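Glycosyl hydrolase, family 31/fibronectin type III domain protein (Clostridium perfringens, PDB 4LKS) binds galactose through a calcium-containing family 32 carbohydrate-binding module, which probably directs the parent family 31 glycoside hydrolase to galactose-bearing glycans. Local coordinates at residues A[80-85]-A[159-164]; A[87-92]-A[154-159]. All blocks are in the same frame, centred on the assembly; numbering follows the deposited sequence.

Contact 1: residues A[80-85]-A[159-164]. With CA (calcium ion), chain C; GAL (beta-D-galactopyranose), chain D.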
ATOM      1  N   ASP A  80      -2.497  -6.492  -3.050  1.00  7.13           N
ATOM      2  CA  ASP A  80      -3.787  -5.802  -2.981  1.00  8.68           C
ATOM      3  C   ASP A  80      -3.669  -4.600  -2.070  1.00  9.29           C
ATOM      4  O   ASP A  80      -3.077  -4.678  -0.984  1.00  9.44           O
ATOM      5  CB  ASP A  80      -4.907  -6.687  -2.414  1.00  8.18           C
ATOM      6  CG  ASP A  80      -5.225  -7.894  -3.268  1.00 11.69           C
ATOM      7  OD1 ASP A  80      -4.861  -7.950  -4.461  1.00  9.68           O
ATOM      8  OD2 ASP A  80      -5.867  -8.814  -2.709  1.00 14.40           O
ATOM      9  N   TYR A  81      -4.255  -3.490  -2.494  1.00  7.81           N
ATOM     10  CA  TYR A  81      -4.349  -2.305  -1.660  1.00  7.14           C
ATOM     11  C   TYR A  81      -5.774  -2.209  -1.108  1.00  7.39           C
ATOM     12  O   TYR A  81      -6.731  -2.185  -1.875  1.00  9.27           O
ATOM     13  CB  TYR A  81      -4.003  -1.059  -2.486  1.00  8.19           C
ATOM     14  CG  TYR A  81      -4.327   0.254  -1.803  1.00  7.79           C
ATOM     15  CD1 TYR A  81      -3.469   0.799  -0.847  1.00  8.70           C
ATOM     16  CD2 TYR A  81      -5.502   0.939  -2.095  1.00  9.18           C
ATOM     17  CE1 TYR A  81      -3.765   2.006  -0.219  1.00  8.72           C
ATOM     18  CE2 TYR A  81      -5.808   2.154  -1.472  1.00  9.52           C
ATOM     19  CZ  TYR A  81      -4.936   2.672  -0.535  1.00  7.24           C
ATOM     20  OH  TYR A  81      -5.241   3.861   0.078  1.00  8.88           O
ATOM     21  N   LEU A  82      -5.914  -2.166   0.215  1.00  7.72           N
ATOM     22  CA  LEU A  82      -7.225  -1.988   0.844  1.00 10.36           C
ATOM     23  C   LEU A  82      -7.319  -0.575   1.386  1.00  7.82           C
ATOM     24  O   LEU A  82      -6.570  -0.199   2.289  1.00  9.80           O
ATOM     25  CB  LEU A  82      -7.448  -3.003   1.972  1.00  8.88           C
ATOM     26  CG  LEU A  82      -8.803  -2.887   2.687  1.00  9.61           C
ATOM     27  CD1 LEU A  82      -9.935  -3.266   1.745  1.00 12.79           C
ATOM     28  CD2 LEU A  82      -8.832  -3.751   3.951  1.00 11.51           C
ATOM     29  N   PRO A  83      -8.208   0.237   0.806  1.00  9.80           N
ATOM     30  CA  PRO A  83      -8.337   1.595   1.338  1.00 10.98           C
ATOM     31  C   PRO A  83      -9.034   1.613   2.687  1.00 11.43           C
ATOM     32  O   PRO A  83      -9.728   0.661   3.072  1.00 12.26           O
ATOM     33  CB  PRO A  83      -9.201   2.318   0.291  1.00 13.30           C
ATOM     34  CG  PRO A  83      -9.911   1.237  -0.442  1.00 16.91           C
ATOM     35  CD  PRO A  83      -9.048   0.006  -0.379  1.00 12.26           C
ATOM     36  N   ARG A  84      -8.802   2.705   3.399  1.00 11.41           N
ATOM     37  CA  ARG A  84      -9.492   3.035   4.633  1.00 12.91           C
ATOM     38  C   ARG A  84     -10.993   2.808   4.489  1.00 13.24           C
ATOM     39  O   ARG A  84     -11.603   3.226   3.493  1.00 13.74           O
ATOM     40  CB  ARG A  84      -9.201   4.499   4.947  1.00 13.38           C
ATOM     41  CG  ARG A  84      -9.737   4.997   6.256  1.00 14.70           C
ATOM     42  CD  ARG A  84      -9.294   6.429   6.436  1.00 17.10           C
ATOM     43  NE  ARG A  84      -9.554   6.908   7.783  1.00 16.13           N
ATOM     44  CZ  ARG A  84      -9.087   8.051   8.261  1.00 18.22           C
ATOM     45  NH1 ARG A  84      -8.346   8.841   7.491  1.00 17.05           N
ATOM     46  NH2 ARG A  84      -9.362   8.403   9.507  1.00 18.98           N
ATOM     47  N   GLN A  85     -11.586   2.136   5.473  1.00 13.08           N
ATOM     48  CA  GLN A  85     -12.980   1.700   5.360  1.00 13.23           C
ATOM     49  C   GLN A  85     -14.006   2.726   5.827  1.00 24.97           C
ATOM     50  O   GLN A  85     -15.143   2.719   5.356  1.00 31.23           O
ATOM     51  CB  GLN A  85     -13.190   0.383   6.116  1.00 15.82           C
ATOM     52  CG  GLN A  85     -12.426  -0.784   5.520  1.00 15.28           C
ATOM     53  CD  GLN A  85     -12.927  -1.165   4.143  1.00 17.46           C
ATOM     54  OE1 GLN A  85     -14.040  -1.671   3.997  1.00 22.14           O
ATOM     55  NE2 GLN A  85     -12.109  -0.924   3.121  1.00 16.18           N
ATOM     56  N   ALA A 159      -3.647   3.578   4.272  1.00  9.40           N
ATOM     57  CA  ALA A 159      -3.827   2.218   3.787  1.00  8.02           C
ATOM     58  C   ALA A 159      -4.292   1.398   4.957  1.00  8.97           C
ATOM     59  O   ALA A 159      -3.664   1.439   6.015  1.00  9.49           O
ATOM     60  CB  ALA A 159      -2.519   1.665   3.262  1.00 10.73           C
ATOM     61  N   ALA A 160      -5.377   0.646   4.771  1.00 10.41           N
ATOM     62  CA  ALA A 160      -5.828  -0.287   5.802  1.00  8.84           C
ATOM     63  C   ALA A 160      -5.053  -1.603   5.732  1.00  8.05           C
ATOM     64  O   ALA A 160      -4.704  -2.174   6.763  1.00  9.97           O
ATOM     65  CB  ALA A 160      -7.314  -0.539   5.678  1.00 11.00           C
ATOM     66  N   GLU A 161      -4.813  -2.097   4.515  1.00  8.89           N
ATOM     67  CA  GLU A 161      -3.993  -3.288   4.322  1.00  8.52           C
ATOM     68  C   GLU A 161      -3.258  -3.249   3.006  1.00  8.91           C
ATOM     69  O   GLU A 161      -3.744  -2.700   2.008  1.00  9.86           O
ATOM     70  CB  GLU A 161      -4.845  -4.558   4.303  1.00  9.72           C
ATOM     71  CG  GLU A 161      -5.478  -4.972   5.614  1.00 12.29           C
ATOM     72  CD  GLU A 161      -5.993  -6.398   5.528  1.00 15.37           C
ATOM     73  OE1 GLU A 161      -7.228  -6.595   5.423  1.00 15.20           O
ATOM     74  OE2 GLU A 161      -5.154  -7.330   5.525  1.00 17.63           O
ATOM     75  N   LEU A 162      -2.090  -3.875   3.028  1.00  8.90           N
ATOM     76  CA  LEU A 162      -1.399  -4.317   1.821  1.00  7.79           C
ATOM     77  C   LEU A 162      -1.290  -5.834   1.938  1.00 10.92           C
ATOM     78  O   LEU A 162      -0.745  -6.358   2.926  1.00 12.37           O
ATOM     79  CB  LEU A 162      -0.014  -3.686   1.728  1.00  9.42           C
ATOM     80  CG  LEU A 162       0.014  -2.163   1.648  1.00  8.91           C
ATOM     81  CD1 LEU A 162       1.445  -1.666   1.812  1.00 14.87           C
ATOM     82  CD2 LEU A 162      -0.554  -1.659   0.319  1.00 11.25           C
ATOM     83  N   VAL A 163      -1.822  -6.540   0.950  1.00  9.37           N
ATOM     84  CA  VAL A 163      -1.826  -8.002   0.929  1.00  9.05           C
ATOM     85  C   VAL A 163      -0.830  -8.449  -0.136  1.00  7.74           C
ATOM     86  O   VAL A 163      -0.835  -7.914  -1.239  1.00  9.64           O
ATOM     87  CB  VAL A 163      -3.237  -8.549   0.596  1.00 10.05           C
ATOM     88  CG1 VAL A 163      -3.241 -10.082   0.613  1.00  9.38           C
ATOM     89  CG2 VAL A 163      -4.296  -7.970   1.564  1.00 12.32           C
ATOM     90  N   PHE A 164       0.019  -9.417   0.184  1.00  7.85           N
ATOM     91  CA  PHE A 164       1.077  -9.846  -0.712  1.00  9.54           C
ATOM     92  C   PHE A 164       0.822 -11.241  -1.244  1.00  9.03           C
ATOM     93  O   PHE A 164       0.332 -12.113  -0.513  1.00 10.03           O
ATOM     94  CB  PHE A 164       2.421  -9.837   0.037  1.00  9.30           C
ATOM     95  CG  PHE A 164       2.983  -8.464   0.267  1.00  8.56           C
ATOM     96  CD1 PHE A 164       2.356  -7.571   1.126  1.00  9.72           C
ATOM     97  CD2 PHE A 164       4.144  -8.067  -0.370  1.00 11.63           C
ATOM     98  CE1 PHE A 164       2.876  -6.294   1.325  1.00  8.50           C
ATOM     99  CE2 PHE A 164       4.672  -6.790  -0.169  1.00 11.07           C
ATOM    100  CZ  PHE A 164       4.035  -5.911   0.678  1.00 11.84           C
TER
HETATM  101 CA    CA C 201      -4.676  -2.584   9.072  0.63  9.62          CA
HETATM  102  C1  GAL D 202      -9.433  13.610   9.792  1.00 39.53           C
HETATM  103  C2  GAL D 202      -9.096  12.108   9.866  1.00 29.99           C
HETATM  104  C3  GAL D 202      -7.591  11.901   9.951  1.00 25.64           C
HETATM  105  C4  GAL D 202      -6.916  12.582   8.749  1.00 21.98           C
HETATM  106  C5  GAL D 202      -7.291  14.050   8.745  1.00 23.07           C
HETATM  107  C6  GAL D 202      -6.769  14.814   7.527  1.00 27.58           C
HETATM  108  O1  GAL D 202     -10.806  13.806   9.591  1.00 43.90           O
HETATM  109  O2  GAL D 202      -9.679  11.471  11.008  1.00 29.57           O
HETATM  110  O3  GAL D 202      -7.277  10.511   9.905  1.00 20.30           O
HETATM  111  O4  GAL D 202      -7.379  11.991   7.536  1.00 19.41           O
HETATM  112  O5  GAL D 202      -8.730  14.213   8.705  1.00 26.40           O
HETATM  113  O6  GAL D 202      -7.092  16.198   7.605  1.00 31.63           O
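L82 and E161 sit opposite each other where strands 73-82 and 158-166 run antiparallel. The L82 amide donates to E161 O at 2.9 Å, a nearly straight bond of 170°. L82 O in turn takes the A160 amide at 2.9 Å and, weakly, the E161 amide. A160 and E161 therefore both face L82, a classic beta bulge. At the other end D80 and V163 exchange two backbone bonds, and their CB atoms meet at 3.9 Å.

The tight part surrounds L82. Its side chain lies beside that of E161 and points the same way. CD2 of L82 rests 3.6 Å from E161 OE1, which is hydrogen-bonded to Y128. A160 CB presses on L82 O at 3.5 Å. On the other face of the sheet, Y81 brings ring atom CE1 to 3.7 Å from A159 CB. L162 CD2 reaches the ring edge in its plane, and L162 also packs on I68 of the facing sheet.

The contact is looser beyond P83. Q85 is exposed and makes no contact with 159-164. R84 leads away on an extended chain, and its NH1 and NH2 both bond to galactose O3, NH2 at 3.0 Å. At the bulge A160 O binds the calcium ion at 2.4 Å, with N42, D45, D47 and T50 completing the protein ligands. An antiparallel pair with a bulge at the metal, and a loop beyond it that carries R84 to the sugar, fits the calcium-binding beta-sandwich of the F5/8 type C fold.

Contact 2: residues A[87-92]-A[154-159]. With GAL (beta-D-galactopyranose), chain D.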
ATOM      1  N   SER A  87     -13.493   6.200   5.927  1.00 22.05           N
ATOM      2  CA  SER A  87     -13.216   7.542   5.433  1.00 20.22           C
ATOM      3  C   SER A  87     -12.414   7.463   4.145  1.00 21.80           C
ATOM      4  O   SER A  87     -11.638   6.532   3.955  1.00 20.67           O
ATOM      5  CB  SER A  87     -12.424   8.334   6.478  1.00 21.41           C
ATOM      6  OG  SER A  87     -11.891   9.524   5.923  1.00 23.61           O
ATOM      7  N   ARG A  88     -12.599   8.444   3.265  1.00 19.92           N
ATOM      8  CA  ARG A  88     -11.846   8.509   2.020  1.00 19.97           C
ATOM      9  C   ARG A  88     -10.492   9.168   2.222  1.00 16.72           C
ATOM     10  O   ARG A  88      -9.672   9.220   1.297  1.00 19.58           O
ATOM     11  CB  ARG A  88     -12.633   9.287   0.972  1.00 23.64           C
ATOM     12  CG  ARG A  88     -13.105  10.672   1.427  1.00 32.20           C
ATOM     13  CD  ARG A  88     -12.198  11.803   0.941  1.00 29.81           C
ATOM     14  NE  ARG A  88     -12.630  13.103   1.464  1.00 34.99           N
ATOM     15  CZ  ARG A  88     -13.163  14.077   0.728  1.00 42.97           C
ATOM     16  NH1 ARG A  88     -13.327  13.918  -0.579  1.00 43.33           N
ATOM     17  NH2 ARG A  88     -13.525  15.218   1.299  1.00 43.95           N
ATOM     18  N   ASN A  89     -10.254   9.674   3.428  1.00 15.86           N
ATOM     19  CA  ASN A  89      -9.037  10.427   3.673  1.00 16.94           C
ATOM     20  C   ASN A  89      -7.778   9.585   3.507  1.00 13.69           C
ATOM     21  O   ASN A  89      -7.492   8.682   4.308  1.00 13.62           O
ATOM     22  CB  ASN A  89      -9.073  11.119   5.035  1.00 13.62           C
ATOM     23  CG  ASN A  89      -9.808  12.441   4.996  1.00 26.28           C
ATOM     24  OD1 ASN A  89     -10.378  12.816   3.973  1.00 22.47           O
ATOM     25  ND2 ASN A  89      -9.815  13.148   6.121  1.00 22.70           N
ATOM     26  N   GLY A  90      -7.042   9.897   2.442  1.00 12.83           N
ATOM     27  CA  GLY A  90      -5.799   9.219   2.138  1.00 11.31           C
ATOM     28  C   GLY A  90      -5.923   8.118   1.105  1.00 12.15           C
ATOM     29  O   GLY A  90      -4.932   7.457   0.838  1.00 11.59           O
ATOM     30  N   HIS A  91      -7.111   7.916   0.531  1.00 11.91           N
ATOM     31  CA  HIS A  91      -7.284   6.919  -0.536  1.00 11.03           C
ATOM     32  C   HIS A  91      -6.270   7.143  -1.653  1.00 11.65           C
ATOM     33  O   HIS A  91      -6.205   8.230  -2.234  1.00 13.11           O
ATOM     34  CB  HIS A  91      -8.693   6.975  -1.122  1.00 10.40           C
ATOM     35  CG  HIS A  91      -9.725   6.268  -0.300  1.00 12.22           C
ATOM     36  ND1 HIS A  91     -10.941   5.884  -0.820  1.00 17.33           N
ATOM     37  CD2 HIS A  91      -9.716   5.854   0.989  1.00 11.35           C
ATOM     38  CE1 HIS A  91     -11.641   5.263   0.114  1.00 17.07           C
ATOM     39  NE2 HIS A  91     -10.921   5.234   1.221  1.00 15.55           N
ATOM     40  N   VAL A  92      -5.474   6.125  -1.958  1.00  9.99           N
ATOM     41  CA  VAL A  92      -4.412   6.266  -2.953  1.00  8.89           C
ATOM     42  C   VAL A  92      -4.967   6.045  -4.359  1.00 12.48           C
ATOM     43  O   VAL A  92      -5.627   5.034  -4.627  1.00 10.77           O
ATOM     44  CB  VAL A  92      -3.271   5.273  -2.677  1.00  8.75           C
ATOM     45  CG1 VAL A  92      -2.249   5.318  -3.799  1.00 10.69           C
ATOM     46  CG2 VAL A  92      -2.619   5.587  -1.316  1.00  9.59           C
ATOM     47  N   ASN A 154      -4.378  14.997  -2.625  1.00 16.82           N
ATOM     48  CA  ASN A 154      -2.957  14.984  -2.948  1.00 15.61           C
ATOM     49  C   ASN A 154      -2.028  15.537  -1.867  1.00 17.61           C
ATOM     50  O   ASN A 154      -1.042  16.210  -2.171  1.00 19.36           O
ATOM     51  CB  ASN A 154      -2.707  15.696  -4.289  1.00 15.30           C
ATOM     52  CG  ASN A 154      -3.408  15.022  -5.431  1.00 23.33           C
ATOM     53  OD1 ASN A 154      -3.471  13.796  -5.493  1.00 18.26           O
ATOM     54  ND2 ASN A 154      -3.946  15.814  -6.348  1.00 25.17           N
ATOM     55  N   LYS A 155      -2.331  15.242  -0.607  1.00 13.46           N
ATOM     56  CA  LYS A 155      -1.482  15.690   0.489  1.00 13.15           C
ATOM     57  C   LYS A 155      -1.052  14.567   1.423  1.00 14.61           C
ATOM     58  O   LYS A 155       0.070  14.567   1.914  1.00 16.05           O
ATOM     59  CB  LYS A 155      -2.172  16.798   1.296  1.00 20.47           C
ATOM     60  CG  LYS A 155      -1.189  17.678   2.066  1.00 48.15           C
ATOM     61  CD  LYS A 155      -1.196  17.373   3.556  1.00 48.77           C
ATOM     62  CE  LYS A 155      -1.859  18.491   4.336  1.00 37.70           C
ATOM     63  NZ  LYS A 155      -3.252  18.767   3.876  1.00 38.56           N
ATOM     64  N   TYR A 156      -1.955  13.625   1.682  1.00 14.83           N
ATOM     65  CA  TYR A 156      -1.666  12.536   2.616  1.00 13.43           C
ATOM     66  C   TYR A 156      -2.210  11.216   2.082  1.00 11.00           C
ATOM     67  O   TYR A 156      -3.143  11.194   1.272  1.00 11.38           O
ATOM     68  CB  TYR A 156      -2.234  12.838   4.015  1.00 13.27           C
ATOM     69  CG  TYR A 156      -3.612  13.469   3.999  1.00 16.74           C
ATOM     70  CD1 TYR A 156      -4.765  12.699   3.842  1.00 14.79           C
ATOM     71  CD2 TYR A 156      -3.764  14.844   4.145  1.00 16.43           C
ATOM     72  CE1 TYR A 156      -6.022  13.289   3.823  1.00 14.59           C
ATOM     73  CE2 TYR A 156      -5.013  15.431   4.127  1.00 17.23           C
ATOM     74  CZ  TYR A 156      -6.133  14.657   3.973  1.00 19.34           C
ATOM     75  OH  TYR A 156      -7.364  15.272   3.957  1.00 21.93           O
ATOM     76  N   ALA A 157      -1.616  10.116   2.542  1.00 10.95           N
ATOM     77  CA  ALA A 157      -2.011   8.783   2.100  1.00  9.44           C
ATOM     78  C   ALA A 157      -2.399   7.940   3.303  1.00  8.89           C
ATOM     79  O   ALA A 157      -1.901   8.146   4.411  1.00 11.53           O
ATOM     80  CB  ALA A 157      -0.870   8.117   1.383  1.00  9.36           C
ATOM     81  N   SER A 158      -3.271   6.968   3.072  1.00 10.21           N
ATOM     82  CA  SER A 158      -3.578   5.982   4.099  1.00  8.65           C
ATOM     83  C   SER A 158      -3.710   4.615   3.451  1.00 12.17           C
ATOM     84  O   SER A 158      -3.842   4.505   2.236  1.00 11.43           O
ATOM     85  CB  SER A 158      -4.852   6.345   4.864  1.00 12.22           C
ATOM     86  OG  SER A 158      -5.974   6.441   4.003  1.00 11.38           O
ATOM     87  N   ALA A 159      -3.647   3.578   4.272  1.00  9.40           N
ATOM     88  CA  ALA A 159      -3.827   2.218   3.787  1.00  8.02           C
ATOM     89  C   ALA A 159      -4.292   1.398   4.957  1.00  8.97           C
ATOM     90  O   ALA A 159      -3.664   1.439   6.015  1.00  9.49           O
ATOM     91  CB  ALA A 159      -2.519   1.665   3.262  1.00 10.73           C
TER
HETATM   92  C1  GAL D 202      -9.433  13.610   9.792  1.00 39.53           C
HETATM   93  C2  GAL D 202      -9.096  12.108   9.866  1.00 29.99           C
HETATM   94  C3  GAL D 202      -7.591  11.901   9.951  1.00 25.64           C
HETATM   95  C4  GAL D 202      -6.916  12.582   8.749  1.00 21.98           C
HETATM   96  C5  GAL D 202      -7.291  14.050   8.745  1.00 23.07           C
HETATM   97  C6  GAL D 202      -6.769  14.814   7.527  1.00 27.58           C
HETATM   98  O1  GAL D 202     -10.806  13.806   9.591  1.00 43.90           O
HETATM   99  O2  GAL D 202      -9.679  11.471  11.008  1.00 29.57           O
HETATM  100  O3  GAL D 202      -7.277  10.511   9.905  1.00 20.30           O
HETATM  101  O4  GAL D 202      -7.379  11.991   7.536  1.00 19.41           O
HETATM  102  O5  GAL D 202      -8.730  14.213   8.705  1.00 26.40           O
HETATM  103  O6  GAL D 202      -7.092  16.198   7.605  1.00 31.63           O
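A type II beta turn, R88 to H91, forms one wall of the galactose pocket and meets Y156 and S158 of segment 154-159. The S158 hydroxyl donates to N89 O at 2.7 Å, from 18° out of the carbonyl plane. Its OG sits between the backbone N and the carbonyl carbon (chi1 59°), which directs the hydroxyl at N89 O. N89 O also receives a bond from R84 NH1, so two donors grip this buried carbonyl. Next to it the S158 amide donates to G90 O at 2.8 Å.

G90 lies close against residues 156-158. Its CA makes a CH...O contact with Y156 O at 3.4 Å. Its backbone angles suit a residue without a side chain. V92 CG2 adds a small apolar contact with A157 CB.

The Y156 ring crosses N89 obliquely, with ring and amide planes 67° apart. Its CE1 is 3.9 Å from N89 CB, and the edge of the ring reaches G90 N. The hydroxyl is held by the T152 amide. Galactose C6 lies 3.6 Å from Y156 CZ. N89 ND2 donates to galactose O4 at 3.0 Å and, weakly, to O5, while its OD1 accepts from the D151 amide, which helps fix the amide flip. S87 OG takes the N89 amide in an ST turn just ahead. H53 and R84 also hydrogen-bond to the sugar. With H53, Y56 and R84, N89 and Y156 make up a pocket of polar side chains and aromatic rings at the sandwich edge, consistent with a galactose-binding CBM32 site.

How the contacts relate
Both contacts are buried and use strand 158-166, sharing A159. Contact 1 is nearer the centre of the chain and is antiparallel sheet pairing broken by one bulge, with apolar packing on both faces. Contact 2 lies further out, where loops meet the start of strand 158-166, and depends on a turn, a serine hydroxyl and a tyrosine ring. In sequence it is nested inside the loop that contact 1 closes. Y81 joins them: its OH probably bonds to S158 O and V92 N, and P83 packs on H91. Of the two, contact 1 holds a calcium ligand. Galactose is reached from both, by R84 from contact 1 and by N89 and Y156 from contact 2.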